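Local coordinates for spore coat polysaccharide biosynthesis protein SpsE (Bacillus subtilis, PDB 1VLI) that probably acts as an N-acylneuraminate-9-phosphate synthase-like enzyme in making the polysaccharide of the spore coat, at residues His39-Asp51 with Trp102-Val115. Numbering follows the deposited sequence.
Sequences HDGKLDQAFALID and WILPLLDYCREKQV
W102 sets the rim of its six-membered ring against the type I' turn of H39 to K42, which leads into helix 43-56. The edge of that ring points at the face of H39 in a T-shaped pair, planes 78° apart, with CZ3 over the centre of the imidazole. L43 CB sits over one face of the indole as a CH-pi contact, 3.8 Å from the centroid of the five-membered ring. Were W102 an alanine, L43 CB would probably lose its aromatic support and one face of the H39 ring its indole edge. L106 is a knob in the hole formed by L43, A46, F47 and I50; its CD2 is 3.6 Å from I50 CD1. I50 CD1 also meets C110 SG at 3.5 Å. Chi1 of Y109 (-166°) sets CG opposite the backbone N, which carries the ring to F47 and the hydroxyl to D51. F47 CD1 and I50 CG2 both pack on Y109 CD2. Y109 OH donates to D51 OD1 (2.6 Å) on the syn side, with the ring nearly upright to the carboxylate. K113 NZ is 4.2 Å from D51 OD1, too far for a salt bridge. In the second shell, G41 N donates to H39 ND1 close to the ring plane, which helps to set the ring's rotation. F63 of strand 60-63 touches H39 and I50. Helical segments 43-51 and 103-112 run roughly parallel (24°) outside neighbouring parallel strands, as in the TIM barrel of the NeuB family.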
# COMPACT_ATOMS: atom_id res chain seq x y z
N HIS A 39 5.94 17.45 1.74
CA HIS A 39 5.59 18.85 1.39
C HIS A 39 5.58 19.78 2.61
O HIS A 39 5.42 20.99 2.47
CB HIS A 39 4.22 18.87 0.72
CG HIS A 39 3.16 18.13 1.49
ND1 HIS A 39 2.65 18.59 2.68
CD2 HIS A 39 2.52 16.97 1.23
CE1 HIS A 39 1.73 17.75 3.12
NE2 HIS A 39 1.64 16.75 2.27
N ASP A 40 5.70 19.19 3.79
CA ASP A 40 5.75 19.86 5.08
C ASP A 40 4.59 20.84 5.33
O ASP A 40 4.76 21.84 6.00
CB ASP A 40 7.11 20.57 5.24
CG ASP A 40 8.29 19.59 5.40
OD1 ASP A 40 8.09 18.42 5.85
OD2 ASP A 40 9.47 19.92 5.11
N GLY A 41 3.41 20.54 4.77
CA GLY A 41 2.23 21.41 4.85
C GLY A 41 2.29 22.69 4.02
O GLY A 41 1.52 23.62 4.24
N LYS A 42 3.21 22.75 3.07
CA LYS A 42 3.34 23.90 2.21
C LYS A 42 3.00 23.50 0.78
O LYS A 42 3.70 22.65 0.17
CB LYS A 42 4.77 24.44 2.29
CG LYS A 42 5.21 24.79 3.69
CD LYS A 42 6.29 25.87 3.69
CE LYS A 42 7.69 25.30 3.82
NZ LYS A 42 7.82 24.58 5.12
N LEU A 43 1.92 24.09 0.25
CA LEU A 43 1.39 23.76 -1.08
C LEU A 43 2.40 23.98 -2.20
O LEU A 43 2.46 23.20 -3.14
CB LEU A 43 0.11 24.54 -1.38
CG LEU A 43 -0.46 24.42 -2.81
CD1 LEU A 43 -0.81 22.98 -3.17
CD2 LEU A 43 -1.64 25.35 -3.05
N ASP A 44 3.19 25.04 -2.10
CA ASP A 44 4.21 25.30 -3.12
C ASP A 44 5.30 24.23 -3.11
O ASP A 44 5.87 23.91 -4.16
CB ASP A 44 4.81 26.71 -2.98
CG ASP A 44 5.16 27.04 -1.53
OD1 ASP A 44 4.23 27.21 -0.70
OD2 ASP A 44 6.34 27.14 -1.13
N GLN A 45 5.57 23.67 -1.92
CA GLN A 45 6.53 22.58 -1.76
C GLN A 45 5.95 21.29 -2.33
O GLN A 45 6.70 20.45 -2.84
CB GLN A 45 6.94 22.39 -0.29
CG GLN A 45 8.26 21.60 -0.10
CD GLN A 45 8.77 21.65 1.34
OE1 GLN A 45 9.01 22.71 1.89
NE2 GLN A 45 8.93 20.49 1.94
N ALA A 46 4.63 21.13 -2.23
CA ALA A 46 3.94 20.02 -2.91
C ALA A 46 4.11 20.12 -4.44
O ALA A 46 4.44 19.11 -5.09
CB ALA A 46 2.49 19.94 -2.52
N PHE A 47 3.92 21.31 -5.01
CA PHE A 47 4.16 21.56 -6.45
C PHE A 47 5.60 21.29 -6.83
O PHE A 47 5.86 20.79 -7.94
CB PHE A 47 3.80 23.00 -6.89
CG PHE A 47 2.32 23.34 -6.83
CD1 PHE A 47 1.35 22.40 -7.18
CD2 PHE A 47 1.90 24.61 -6.47
CE1 PHE A 47 0.00 22.71 -7.13
CE2 PHE A 47 0.53 24.93 -6.41
CZ PHE A 47 -0.42 23.98 -6.75
N ALA A 48 6.54 21.62 -5.94
CA ALA A 48 7.96 21.39 -6.22
C ALA A 48 8.30 19.88 -6.24
O ALA A 48 9.13 19.42 -7.04
CB ALA A 48 8.83 22.14 -5.23
N LEU A 49 7.63 19.10 -5.39
CA LEU A 49 7.83 17.64 -5.38
C LEU A 49 7.35 17.05 -6.70
O LEU A 49 8.09 16.36 -7.38
CB LEU A 49 7.16 17.00 -4.18
CG LEU A 49 7.92 17.18 -2.86
CD1 LEU A 49 6.94 17.12 -1.69
CD2 LEU A 49 9.05 16.14 -2.70
N ILE A 50 6.12 17.39 -7.08
CA ILE A 50 5.61 17.14 -8.43
C ILE A 50 6.63 17.47 -9.50
O ILE A 50 6.90 16.60 -10.32
CB ILE A 50 4.24 17.88 -8.66
CG1 ILE A 50 3.22 17.35 -7.64
CG2 ILE A 50 3.72 17.64 -10.08
CD1 ILE A 50 1.80 17.76 -7.83
N ASP A 51 7.22 18.67 -9.46
CA ASP A 51 8.27 19.07 -10.43
C ASP A 51 9.42 18.11 -10.47
O ASP A 51 9.86 17.70 -11.55
CB ASP A 51 8.87 20.45 -10.10
CG ASP A 51 7.94 21.62 -10.43
OD1 ASP A 51 7.20 21.57 -11.44
OD2 ASP A 51 7.91 22.65 -9.72
N TRP A 102 -6.31 21.85 -1.52
CA TRP A 102 -5.11 21.53 -2.31
C TRP A 102 -5.40 20.61 -3.48
O TRP A 102 -4.76 20.72 -4.51
CB TRP A 102 -4.07 20.83 -1.45
CG TRP A 102 -3.26 21.68 -0.54
CD1 TRP A 102 -3.56 22.95 -0.09
CD2 TRP A 102 -2.04 21.32 0.10
NE1 TRP A 102 -2.58 23.40 0.76
CE2 TRP A 102 -1.63 22.41 0.90
CE3 TRP A 102 -1.24 20.17 0.09
CZ2 TRP A 102 -0.46 22.38 1.67
CZ3 TRP A 102 -0.08 20.14 0.85
CH2 TRP A 102 0.29 21.24 1.63
N ILE A 103 -6.39 19.73 -3.32
CA ILE A 103 -6.54 18.52 -4.12
C ILE A 103 -6.79 18.74 -5.62
O ILE A 103 -6.06 18.18 -6.45
CB ILE A 103 -7.59 17.58 -3.47
CG1 ILE A 103 -7.21 17.25 -2.02
CG2 ILE A 103 -7.77 16.30 -4.29
CD1 ILE A 103 -5.86 16.47 -1.83
N LEU A 104 -7.79 19.53 -5.98
CA LEU A 104 -8.02 19.85 -7.41
C LEU A 104 -6.79 20.51 -8.07
O LEU A 104 -6.33 20.02 -9.12
CB LEU A 104 -9.32 20.65 -7.64
CG LEU A 104 -10.58 19.90 -7.17
CD1 LEU A 104 -11.88 20.59 -7.58
CD2 LEU A 104 -10.61 18.43 -7.63
N PRO A 105 -6.24 21.57 -7.46
CA PRO A 105 -4.95 22.14 -7.92
C PRO A 105 -3.82 21.10 -8.06
O PRO A 105 -3.17 21.09 -9.11
CB PRO A 105 -4.61 23.16 -6.83
CG PRO A 105 -5.94 23.57 -6.31
CD PRO A 105 -6.79 22.34 -6.33
N LEU A 106 -3.57 20.26 -7.06
CA LEU A 106 -2.52 19.24 -7.25
C LEU A 106 -2.79 18.38 -8.47
O LEU A 106 -1.90 18.19 -9.32
CB LEU A 106 -2.33 18.35 -6.03
CG LEU A 106 -1.56 18.91 -4.83
CD1 LEU A 106 -1.61 17.88 -3.73
CD2 LEU A 106 -0.12 19.27 -5.17
N LEU A 107 -4.03 17.89 -8.58
CA LEU A 107 -4.44 17.02 -9.69
C LEU A 107 -4.27 17.72 -11.02
O LEU A 107 -3.68 17.16 -11.95
CB LEU A 107 -5.88 16.52 -9.46
CG LEU A 107 -6.00 15.16 -8.72
CD1 LEU A 107 -5.03 14.99 -7.54
CD2 LEU A 107 -7.44 14.90 -8.30
N ASP A 108 -4.74 18.96 -11.11
CA ASP A 108 -4.45 19.78 -12.26
C ASP A 108 -2.96 19.89 -12.56
O ASP A 108 -2.55 19.79 -13.71
CB ASP A 108 -5.02 21.17 -12.02
CG ASP A 108 -6.21 21.44 -12.88
OD1 ASP A 108 -6.09 21.28 -14.13
OD2 ASP A 108 -7.30 21.84 -12.41
N TYR A 109 -2.15 20.12 -11.55
CA TYR A 109 -0.73 20.34 -11.78
C TYR A 109 -0.02 19.05 -12.20
O TYR A 109 0.94 19.09 -12.98
CB TYR A 109 -0.08 20.94 -10.55
CG TYR A 109 1.29 21.50 -10.83
CD1 TYR A 109 1.46 22.54 -11.74
CD2 TYR A 109 2.42 20.99 -10.19
CE1 TYR A 109 2.71 23.07 -12.02
CE2 TYR A 109 3.68 21.51 -10.45
CZ TYR A 109 3.82 22.56 -11.37
OH TYR A 109 5.05 23.09 -11.66
N CYS A 110 -0.48 17.92 -11.67
CA CYS A 110 -0.02 16.62 -12.12
C CYS A 110 -0.37 16.41 -13.59
O CYS A 110 0.47 15.98 -14.37
CB CYS A 110 -0.66 15.52 -11.29
SG CYS A 110 0.05 15.34 -9.65
N ARG A 111 -1.61 16.71 -13.95
CA ARG A 111 -2.10 16.51 -15.32
C ARG A 111 -1.30 17.32 -16.30
O ARG A 111 -1.00 16.85 -17.39
CB ARG A 111 -3.60 16.84 -15.46
CG ARG A 111 -4.29 16.16 -16.65
CD ARG A 111 -5.65 15.54 -16.29
N GLU A 112 -0.91 18.52 -15.90
CA GLU A 112 -0.12 19.30 -16.82
C GLU A 112 1.38 18.98 -16.83
O GLU A 112 2.04 19.26 -17.83
CB GLU A 112 -0.42 20.78 -16.68
CG GLU A 112 0.58 21.57 -15.87
CD GLU A 112 0.40 23.06 -16.10
OE1 GLU A 112 0.72 23.53 -17.22
OE2 GLU A 112 -0.08 23.75 -15.17
N LYS A 113 1.92 18.37 -15.77
CA LYS A 113 3.33 17.96 -15.80
C LYS A 113 3.44 16.50 -16.29
O LYS A 113 4.52 15.88 -16.27
CB LYS A 113 4.06 18.21 -14.46
CG LYS A 113 4.04 19.65 -13.92
CD LYS A 113 4.78 20.71 -14.80
CE LYS A 113 6.29 20.73 -14.52
NZ LYS A 113 7.17 21.26 -15.63
N GLN A 114 2.30 15.98 -16.76
CA GLN A 114 2.16 14.64 -17.31
C GLN A 114 2.68 13.56 -16.37
O GLN A 114 3.40 12.64 -16.77
CB GLN A 114 2.79 14.54 -18.69
CG GLN A 114 1.86 14.99 -19.78
CD GLN A 114 2.58 15.65 -20.93
OE1 GLN A 114 3.54 15.09 -21.49
NE2 GLN A 114 2.13 16.85 -21.29
N VAL A 115 2.34 13.71 -15.10
CA VAL A 115 2.55 12.64 -14.15
C VAL A 115 1.20 12.22 -13.56
O VAL A 115 0.22 13.01 -13.52
CB VAL A 115 3.65 12.94 -13.08
CG1 VAL A 115 4.91 13.43 -13.74
CG2 VAL A 115 3.19 13.97 -12.11